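Local atomic coordinates of transcriptional regulator AefR (Pseudomonas syringae pv. tomato, PDB entry 3CDL), a protein that probably binds DNA at regulatory sites and controls transcription, as a two-chain member of the TetR family of regulators. Residues Ile19-Asp24 against Met32-Ala37; Arg25-Thr30 against Pro51-Leu56; Arg83-Glu88 against Ser135-Ala140. All coordinates share one frame; numbering follows the deposited sequence.

Contact 1: Ile19-Asp24 against Met32-Ala37; sequences IAEFGD and MDRIAA
In the DNA-binding domain of this TetR-type regulator, the C-terminal end of helix 9-24 meets the first helix of the predicted helix-turn-helix through F22 and E21 on one side and I35 and R34 on the other. The axes of the two short helical segments approach to 9.8 Å at 122°, and the nearest CA atoms, those of E21 and I35, are 6.5 Å apart.

The apolar half of the contact is small: CD1 of I35 comes obliquely to the outer end of the F22 ring, 3.9 Å from CZ and slightly farther from CE2. The ring leans there because CG of F22 is anti to its own carbonyl carbon (chi1 -64°), carrying the phenyl across toward a methyl group that extends from I35 in the same fashion. L56 of helix 53-64 packs on both residues, and M60 touches F22. Helices 9-24, 32-39 and 53-64 thus meet in the interior of the small helical DNA-binding domain; helix 32-39 opens the predicted motif, residues 31-50, whose second helix, 43-49, is placed as the recognition helix is in this family.

E21 works differently. Bent at chi2 (-64°), its side chain crosses that of R34 at about a right angle, and OE2 reaches the aliphatic part of the arginine, 3.8 Å from CG. The charged atoms stay apart, with OE2 of E21 4.8 Å from NE of R34, so any attraction between them is probably modest. The carboxylate of E21 also has weak, long ion pairs with R25 and R38, and R38 forms a salt bridge with D24.

Contact 2: Arg25-Thr30 against Pro51-Leu56; sequences RGFEIT and PSKEEL
The 25-30 loop turns through helical angles at 27-29 without regular bonding and faces the start of helix 53-64, with the CA atoms of E28 and K53 8.8 Å apart. The ammonium of K53 is gripped by two hydrogen bonds, from NZ to O of F27 and from NZ to O of T30, each 2.8 Å long. The C=O...N angle is 133° at F27 and a straighter 152° at T30, and NZ lies somewhat out of both carbonyl planes. This ties the loop between helix 9-24 and the predicted helix-turn-helix to helix 53-64, which follows the motif, within the TetR-type DNA-binding domain.

On its way to the carbonyls the lysine runs antiparallel to the F27 side chain. CE of K53 sits over one face of the ring, 4.2 Å from its centroid in a CH-pi contact, and NZ, 4.8 Å from the centroid and over the same face, adds a cation-pi contact. The bend at chi3 (61°) turns the end of the chain over the phenyl. E28 OE1 contributes a long salt bridge to NZ of K53, at 3.8 Å. Just before K53, S52 takes the N-cap position, its OG accepting a weak bond from N of E55.

Contact 3: Arg83-Glu88 against Ser135-Ala140; sequences REQLLE and SAWIRA
From CB, the side chain of Q85 reaches across from helix 82-97 to the indole of W137 on helix 133-143. Its CG takes the position between backbone N and carbonyl carbon (chi1 59°), and the chain then runs extended, which brings CG to 3.7 Å from CZ2 of W137. CD comes next, at the indole edge and in the plane of the ring, 3.8 Å from NE1 of W137. At the tip, the main partner of OE1 is the backbone N of R77; NE1 of W137 adds a second, longer bond at 3.2 Å, with an N-H...O angle of 159°. OE1 lies near the ring plane, so the indole N-H points at it, but the donor stands well above the amide plane of Q85, off the lone pairs, and that plane is turned 70° from the ring. NE2 gives a weak bond to O of S81.

The L86 side chain crosses that of W137 at about a right angle and touches the six-membered ring, its CB 3.8 Å from CH2 and its CD2 4.0 Å from CZ3. L82 and L89, one turn before and one after along helix 82-97, also touch W137. The contact thus joins one N-H...O bond to leucine packing on the indole. Two donors on OE1, with NE2 held at S81, probably fix the rotation of the amide, and the buried indole N-H is satisfied by a bond that is probably weak.

In the fold
Contacts 1 and 2 belong to one DNA-binding domain, their centres 8 Å apart and their segments alternating along the chain. They meet directly: CD2 of F22 lies 3.6 Å from CB of T30 and the same distance from CA of F27, and the F22 and F27 rings meet with their planes at about 50°. M32 touches K53 as well. Contact 3 is separate, in the C-terminal domain on the opposite side of the chain's centre; its nearest atoms are about 24 Å from contact 1 and about 25 Å from contact 2. Helices 53-64 and 82-97 follow each other in the chain, with residues 68-75 between them not modelled.

Contact 1: Ile19-Asp24 against Met32-Ala37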
loop_
_atom_site.group_PDB
_atom_site.type_symbol
_atom_site.label_atom_id
_atom_site.label_comp_id
_atom_site.label_asym_id
_atom_site.label_seq_id
_atom_site.Cartn_x
_atom_site.Cartn_y
_atom_site.Cartn_z
ATOM N N ILE B 19 4.091 18.731 8.030
ATOM C CA ILE B 19 3.726 17.906 6.896
ATOM C C ILE B 19 4.413 18.433 5.646
ATOM O O ILE B 19 5.100 17.687 4.929
ATOM C CB ILE B 19 2.192 17.868 6.738
ATOM C CG1 ILE B 19 1.583 17.112 7.926
ATOM C CG2 ILE B 19 1.779 17.287 5.379
ATOM C CD1 ILE B 19 0.099 16.942 7.848
ATOM N N ALA B 20 4.243 19.732 5.424
ATOM C CA ALA B 20 4.817 20.455 4.304
ATOM C C ALA B 20 6.327 20.307 4.281
ATOM O O ALA B 20 6.891 19.888 3.272
ATOM C CB ALA B 20 4.438 21.908 4.398
ATOM N N GLU B 21 6.975 20.630 5.400
ATOM C CA GLU B 21 8.429 20.531 5.488
ATOM C C GLU B 21 8.934 19.100 5.336
ATOM O O GLU B 21 9.899 18.888 4.611
ATOM C CB GLU B 21 8.983 21.160 6.774
ATOM C CG GLU B 21 9.040 22.705 6.798
ATOM C CD GLU B 21 9.981 23.345 5.758
ATOM O OE1 GLU B 21 9.740 24.517 5.375
ATOM O OE2 GLU B 21 10.961 22.697 5.331
ATOM N N PHE B 22 8.301 18.131 6.008
ATOM C CA PHE B 22 8.708 16.728 5.886
ATOM C C PHE B 22 8.445 16.243 4.462
ATOM O O PHE B 22 9.087 15.308 3.979
ATOM C CB PHE B 22 7.956 15.801 6.849
ATOM C CG PHE B 22 8.206 16.069 8.297
ATOM C CD1 PHE B 22 7.194 15.869 9.227
ATOM C CD2 PHE B 22 9.445 16.502 8.748
ATOM C CE1 PHE B 22 7.412 16.122 10.592
ATOM C CE2 PHE B 22 9.669 16.756 10.117
ATOM C CZ PHE B 22 8.652 16.569 11.037
ATOM N N GLY B 23 7.474 16.868 3.808
ATOM C CA GLY B 23 7.192 16.564 2.428
ATOM C C GLY B 23 8.271 17.164 1.552
ATOM O O GLY B 23 8.609 16.618 0.508
ATOM N N ASP B 24 8.817 18.295 1.979
ATOM C CA ASP B 24 9.775 19.023 1.158
ATOM C C ASP B 24 11.172 18.471 1.334
ATOM O O ASP B 24 11.773 17.981 0.383
ATOM C CB ASP B 24 9.742 20.527 1.482
ATOM C CG ASP B 24 8.419 21.188 1.088
ATOM O OD1 ASP B 24 7.552 20.485 0.515
ATOM O OD2 ASP B 24 8.245 22.410 1.347
HETATM N N MSE B 32 13.230 21.376 13.825
HETATM C CA MSE B 32 12.168 22.061 14.556
HETATM C C MSE B 32 12.131 23.552 14.262
HETATM O O MSE B 32 11.052 24.145 14.199
HETATM C CB MSE B 32 12.314 21.834 16.061
HETATM C CG MSE B 32 12.200 20.388 16.494
HETATM SE SE MSE B 32 10.466 19.605 16.063
HETATM C CE MSE B 32 9.471 20.167 17.651
ATOM N N ASP B 33 13.304 24.157 14.082
ATOM C CA ASP B 33 13.364 25.558 13.688
ATOM C C ASP B 33 12.957 25.796 12.238
ATOM O O ASP B 33 12.415 26.856 11.925
ATOM C CB ASP B 33 14.709 26.251 14.016
ATOM C CG ASP B 33 15.813 25.286 14.427
ATOM O OD1 ASP B 33 15.840 24.134 13.930
ATOM O OD2 ASP B 33 16.665 25.703 15.252
ATOM N N ARG B 34 13.212 24.832 11.353
ATOM C CA ARG B 34 12.754 24.974 9.974
ATOM C C ARG B 34 11.237 24.936 9.964
ATOM O O ARG B 34 10.594 25.776 9.327
ATOM C CB ARG B 34 13.359 23.912 9.059
ATOM C CG ARG B 34 13.519 24.373 7.618
ATOM C CD ARG B 34 14.915 24.091 7.092
ATOM N NE ARG B 34 15.305 22.684 7.269
ATOM C CZ ARG B 34 16.528 22.186 7.033
ATOM N NH1 ARG B 34 16.763 20.894 7.230
ATOM N NH2 ARG B 34 17.521 22.970 6.602
ATOM N N ILE B 35 10.681 23.983 10.712
ATOM C CA ILE B 35 9.238 23.904 10.983
ATOM C C ILE B 35 8.683 25.244 11.499
ATOM O O ILE B 35 7.682 25.748 10.972
ATOM C CB ILE B 35 8.916 22.746 11.980
ATOM C CG1 ILE B 35 9.170 21.392 11.323
ATOM C CG2 ILE B 35 7.483 22.831 12.519
ATOM C CD1 ILE B 35 9.177 20.223 12.291
ATOM N N ALA B 36 9.347 25.805 12.512
ATOM C CA ALA B 36 8.941 27.069 13.159
ATOM C C ALA B 36 8.970 28.268 12.201
ATOM O O ALA B 36 8.077 29.120 12.233
ATOM C CB ALA B 36 9.803 27.339 14.380
ATOM N N ALA B 37 9.995 28.294 11.349
ATOM C CA ALA B 37 10.147 29.262 10.271
ATOM C C ALA B 37 8.948 29.318 9.338
ATOM O O ALA B 37 8.636 30.387 8.799
ATOM C CB ALA B 37 11.383 28.952 9.468
#

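Contact 2: Arg25-Thr30 against Pro51-Leu56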
loop_
_atom_site.group_PDB
_atom_site.type_symbol
_atom_site.label_atom_id
_atom_site.label_comp_id
_atom_site.label_asym_id
_atom_site.label_seq_id
_atom_site.Cartn_x
_atom_site.Cartn_y
_atom_site.Cartn_z
ATOM N N ARG B 25 11.673 18.552 2.563
ATOM C CA ARG B 25 13.058 18.214 2.868
ATOM C C ARG B 25 13.211 16.716 3.143
ATOM O O ARG B 25 14.278 16.141 2.930
ATOM C CB ARG B 25 13.552 19.011 4.088
ATOM C CG ARG B 25 13.144 20.478 4.143
ATOM C CD ARG B 25 14.115 21.384 3.387
ATOM N NE ARG B 25 13.795 22.798 3.597
ATOM C CZ ARG B 25 14.625 23.812 3.332
ATOM N NH1 ARG B 25 15.856 23.594 2.836
ATOM N NH2 ARG B 25 14.226 25.059 3.575
ATOM N N GLY B 26 12.138 16.092 3.613
ATOM C CA GLY B 26 12.224 14.751 4.181
ATOM C C GLY B 26 12.146 14.889 5.684
ATOM O O GLY B 26 12.337 15.978 6.221
ATOM N N PHE B 27 11.876 13.787 6.364
ATOM C CA PHE B 27 11.644 13.810 7.800
ATOM C C PHE B 27 12.891 14.105 8.659
ATOM O O PHE B 27 12.878 15.039 9.469
ATOM C CB PHE B 27 10.969 12.503 8.259
ATOM C CG PHE B 27 10.744 12.445 9.735
ATOM C CD1 PHE B 27 9.630 13.076 10.306
ATOM C CD2 PHE B 27 11.659 11.817 10.560
ATOM C CE1 PHE B 27 9.422 13.062 11.676
ATOM C CE2 PHE B 27 11.470 11.803 11.932
ATOM C CZ PHE B 27 10.345 12.418 12.495
ATOM N N GLU B 28 13.940 13.292 8.503
ATOM C CA GLU B 28 15.129 13.337 9.380
ATOM C C GLU B 28 15.994 14.576 9.216
ATOM O O GLU B 28 16.545 15.065 10.200
ATOM C CB GLU B 28 15.986 12.064 9.259
ATOM C CG GLU B 28 15.685 10.951 10.319
ATOM C CD GLU B 28 16.315 11.219 11.727
ATOM O OE1 GLU B 28 16.276 12.372 12.223
ATOM O OE2 GLU B 28 16.840 10.261 12.351
ATOM N N ILE B 29 16.116 15.085 7.991
ATOM C CA ILE B 29 16.863 16.332 7.763
ATOM C C ILE B 29 16.092 17.615 8.147
ATOM O O ILE B 29 16.692 18.689 8.232
ATOM C CB ILE B 29 17.421 16.472 6.308
ATOM C CG1 ILE B 29 16.391 17.134 5.378
ATOM C CG2 ILE B 29 17.954 15.134 5.780
ATOM C CD1 ILE B 29 16.992 17.726 4.107
ATOM N N THR B 30 14.782 17.501 8.369
ATOM C CA THR B 30 13.945 18.647 8.744
ATOM C C THR B 30 14.063 18.937 10.230
ATOM O O THR B 30 13.871 18.052 11.058
ATOM C CB THR B 30 12.475 18.383 8.426
ATOM O OG1 THR B 30 12.346 18.052 7.043
ATOM C CG2 THR B 30 11.629 19.619 8.728
ATOM N N PRO B 51 7.768 18.570 22.195
ATOM C CA PRO B 51 9.139 18.657 22.724
ATOM C C PRO B 51 10.207 18.013 21.826
ATOM O O PRO B 51 11.392 18.179 22.078
ATOM C CB PRO B 51 9.052 17.921 24.076
ATOM C CG PRO B 51 7.601 17.732 24.341
ATOM C CD PRO B 51 6.938 17.667 23.006
ATOM N N SER B 52 9.779 17.297 20.789
ATOM C CA SER B 52 10.695 16.638 19.850
ATOM C C SER B 52 9.948 16.121 18.628
ATOM O O SER B 52 8.733 15.942 18.672
ATOM C CB SER B 52 11.438 15.482 20.521
ATOM O OG SER B 52 10.537 14.505 20.989
ATOM N N LYS B 53 10.689 15.881 17.549
ATOM C CA LYS B 53 10.160 15.229 16.336
ATOM C C LYS B 53 9.474 13.859 16.576
ATOM O O LYS B 53 8.440 13.578 15.957
ATOM C CB LYS B 53 11.257 15.106 15.274
ATOM C CG LYS B 53 11.850 16.445 14.841
ATOM C CD LYS B 53 13.153 16.263 14.062
ATOM C CE LYS B 53 12.928 15.466 12.800
ATOM N NZ LYS B 53 14.135 15.458 11.947
ATOM N N GLU B 54 10.036 13.031 17.469
ATOM C CA GLU B 54 9.347 11.834 17.995
ATOM C C GLU B 54 7.915 12.149 18.448
ATOM O O GLU B 54 6.961 11.532 17.977
ATOM C CB GLU B 54 10.106 11.211 19.179
ATOM C CG GLU B 54 11.209 10.204 18.817
ATOM C CD GLU B 54 11.404 9.098 19.875
ATOM O OE1 GLU B 54 10.381 8.632 20.443
ATOM O OE2 GLU B 54 12.572 8.679 20.124
ATOM N N GLU B 55 7.773 13.113 19.362
ATOM C CA GLU B 55 6.469 13.473 19.925
ATOM C C GLU B 55 5.551 14.052 18.848
ATOM O O GLU B 55 4.327 13.979 18.955
ATOM C CB GLU B 55 6.634 14.452 21.092
ATOM C CG GLU B 55 5.757 14.148 22.320
ATOM C CD GLU B 55 4.563 15.114 22.513
ATOM O OE1 GLU B 55 3.984 15.593 21.512
ATOM O OE2 GLU B 55 4.193 15.396 23.681
ATOM N N LEU B 56 6.148 14.613 17.803
ATOM C CA LEU B 56 5.394 15.185 16.696
ATOM C C LEU B 56 4.986 14.092 15.713
ATOM O O LEU B 56 3.830 14.044 15.246
ATOM C CB LEU B 56 6.233 16.275 16.012
ATOM C CG LEU B 56 5.832 16.854 14.649
ATOM C CD1 LEU B 56 4.461 17.581 14.675
ATOM C CD2 LEU B 56 6.937 17.776 14.190
#

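Contact 3: Arg83-Glu88 against Ser135-Ala140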
loop_
_atom_site.group_PDB
_atom_site.type_symbol
_atom_site.label_atom_id
_atom_site.label_comp_id
_atom_site.label_asym_id
_atom_site.label_seq_id
_atom_site.Cartn_x
_atom_site.Cartn_y
_atom_site.Cartn_z
ATOM N N ARG B 83 -26.517 -4.895 4.540
ATOM C CA ARG B 83 -26.266 -4.076 3.374
ATOM C C ARG B 83 -26.367 -2.583 3.711
ATOM O O ARG B 83 -25.381 -1.848 3.602
ATOM C CB ARG B 83 -27.253 -4.460 2.267
ATOM C CG ARG B 83 -27.025 -3.738 0.970
ATOM C CD ARG B 83 -27.742 -4.416 -0.165
ATOM N NE ARG B 83 -27.073 -4.078 -1.417
ATOM C CZ ARG B 83 -26.239 -4.879 -2.076
ATOM N NH1 ARG B 83 -25.691 -4.441 -3.196
ATOM N NH2 ARG B 83 -25.961 -6.107 -1.634
ATOM N N GLU B 84 -27.549 -2.155 4.151
ATOM C CA GLU B 84 -27.815 -0.741 4.417
ATOM C C GLU B 84 -26.772 -0.141 5.353
ATOM O O GLU B 84 -26.150 0.871 5.025
ATOM C CB GLU B 84 -29.216 -0.558 5.001
ATOM C CG GLU B 84 -29.739 0.854 4.879
ATOM C CD GLU B 84 -30.743 1.196 5.957
ATOM O OE1 GLU B 84 -31.858 0.610 5.962
ATOM O OE2 GLU B 84 -30.410 2.055 6.809
ATOM N N GLN B 85 -26.583 -0.778 6.508
ATOM C CA GLN B 85 -25.604 -0.326 7.495
ATOM C C GLN B 85 -24.154 -0.455 7.037
ATOM O O GLN B 85 -23.356 0.417 7.318
ATOM C CB GLN B 85 -25.823 -0.994 8.866
ATOM C CG GLN B 85 -25.756 -2.527 8.921
ATOM C CD GLN B 85 -26.266 -3.087 10.257
ATOM O OE1 GLN B 85 -25.748 -2.753 11.322
ATOM N NE2 GLN B 85 -27.283 -3.939 10.198
ATOM N N LEU B 86 -23.809 -1.519 6.318
ATOM C CA LEU B 86 -22.439 -1.658 5.820
ATOM C C LEU B 86 -22.146 -0.673 4.681
ATOM O O LEU B 86 -21.032 -0.192 4.543
ATOM C CB LEU B 86 -22.107 -3.119 5.429
ATOM C CG LEU B 86 -20.702 -3.452 4.883
ATOM C CD1 LEU B 86 -19.557 -2.841 5.699
ATOM C CD2 LEU B 86 -20.507 -4.954 4.729
ATOM N N LEU B 87 -23.152 -0.364 3.874
ATOM C CA LEU B 87 -23.005 0.688 2.868
ATOM C C LEU B 87 -22.509 1.955 3.556
ATOM O O LEU B 87 -21.464 2.483 3.177
ATOM C CB LEU B 87 -24.327 0.974 2.137
ATOM C CG LEU B 87 -24.339 0.991 0.598
ATOM C CD1 LEU B 87 -25.605 1.673 0.099
ATOM C CD2 LEU B 87 -23.081 1.596 -0.070
ATOM N N GLU B 88 -23.247 2.385 4.584
ATOM C CA GLU B 88 -22.942 3.526 5.435
ATOM C C GLU B 88 -21.538 3.528 6.056
ATOM O O GLU B 88 -20.913 4.582 6.182
ATOM C CB GLU B 88 -23.950 3.549 6.571
ATOM C CG GLU B 88 -24.678 4.828 6.746
ATOM C CD GLU B 88 -25.804 4.687 7.759
ATOM O OE1 GLU B 88 -26.982 4.922 7.398
ATOM O OE2 GLU B 88 -25.514 4.315 8.919
ATOM N N SER B 135 -13.735 -3.949 12.167
ATOM C CA SER B 135 -13.548 -5.086 13.039
ATOM C C SER B 135 -14.663 -5.207 14.074
ATOM O O SER B 135 -15.294 -6.251 14.200
ATOM C CB SER B 135 -12.203 -4.941 13.733
ATOM O OG SER B 135 -11.717 -6.198 14.137
ATOM N N ALA B 136 -14.912 -4.131 14.811
ATOM C CA ALA B 136 -15.890 -4.151 15.889
ATOM C C ALA B 136 -17.255 -4.615 15.376
ATOM O O ALA B 136 -17.938 -5.422 16.015
ATOM C CB ALA B 136 -15.985 -2.768 16.528
ATOM N N TRP B 137 -17.622 -4.113 14.203
ATOM C CA TRP B 137 -18.885 -4.419 13.551
ATOM C C TRP B 137 -18.965 -5.884 13.131
ATOM O O TRP B 137 -19.933 -6.569 13.472
ATOM C CB TRP B 137 -19.046 -3.511 12.332
ATOM C CG TRP B 137 -20.387 -3.565 11.661
ATOM C CD1 TRP B 137 -21.519 -2.860 12.003
ATOM C CD2 TRP B 137 -20.732 -4.343 10.512
ATOM N NE1 TRP B 137 -22.542 -3.166 11.137
ATOM C CE2 TRP B 137 -22.081 -4.067 10.208
ATOM C CE3 TRP B 137 -20.028 -5.247 9.707
ATOM C CZ2 TRP B 137 -22.741 -4.672 9.143
ATOM C CZ3 TRP B 137 -20.683 -5.841 8.642
ATOM C CH2 TRP B 137 -22.028 -5.554 8.374
ATOM N N ILE B 138 -17.947 -6.353 12.396
ATOM C CA ILE B 138 -17.889 -7.745 11.934
ATOM C C ILE B 138 -18.101 -8.727 13.089
ATOM O O ILE B 138 -18.891 -9.660 12.967
ATOM C CB ILE B 138 -16.569 -8.054 11.132
ATOM C CG1 ILE B 138 -16.573 -7.340 9.779
ATOM C CG2 ILE B 138 -16.383 -9.550 10.906
ATOM C CD1 ILE B 138 -15.184 -6.949 9.262
ATOM N N ARG B 139 -17.394 -8.502 14.198
ATOM C CA ARG B 139 -17.552 -9.269 15.437
ATOM C C ARG B 139 -18.990 -9.210 15.967
ATOM O O ARG B 139 -19.549 -10.238 16.344
ATOM C CB ARG B 139 -16.555 -8.772 16.497
ATOM C CG ARG B 139 -16.675 -9.416 17.887
ATOM C CD ARG B 139 -15.390 -9.289 18.739
ATOM N NE ARG B 139 -14.537 -8.185 18.310
ATOM C CZ ARG B 139 -13.305 -8.327 17.824
ATOM N NH1 ARG B 139 -12.622 -7.250 17.425
ATOM N NH2 ARG B 139 -12.753 -9.537 17.741
ATOM N N ALA B 140 -19.587 -8.018 15.994
ATOM C CA ALA B 140 -20.987 -7.883 16.413
ATOM C C ALA B 140 -21.960 -8.626 15.476
ATOM O O ALA B 140 -22.825 -9.389 15.938
ATOM C CB ALA B 140 -21.366 -6.421 16.540
#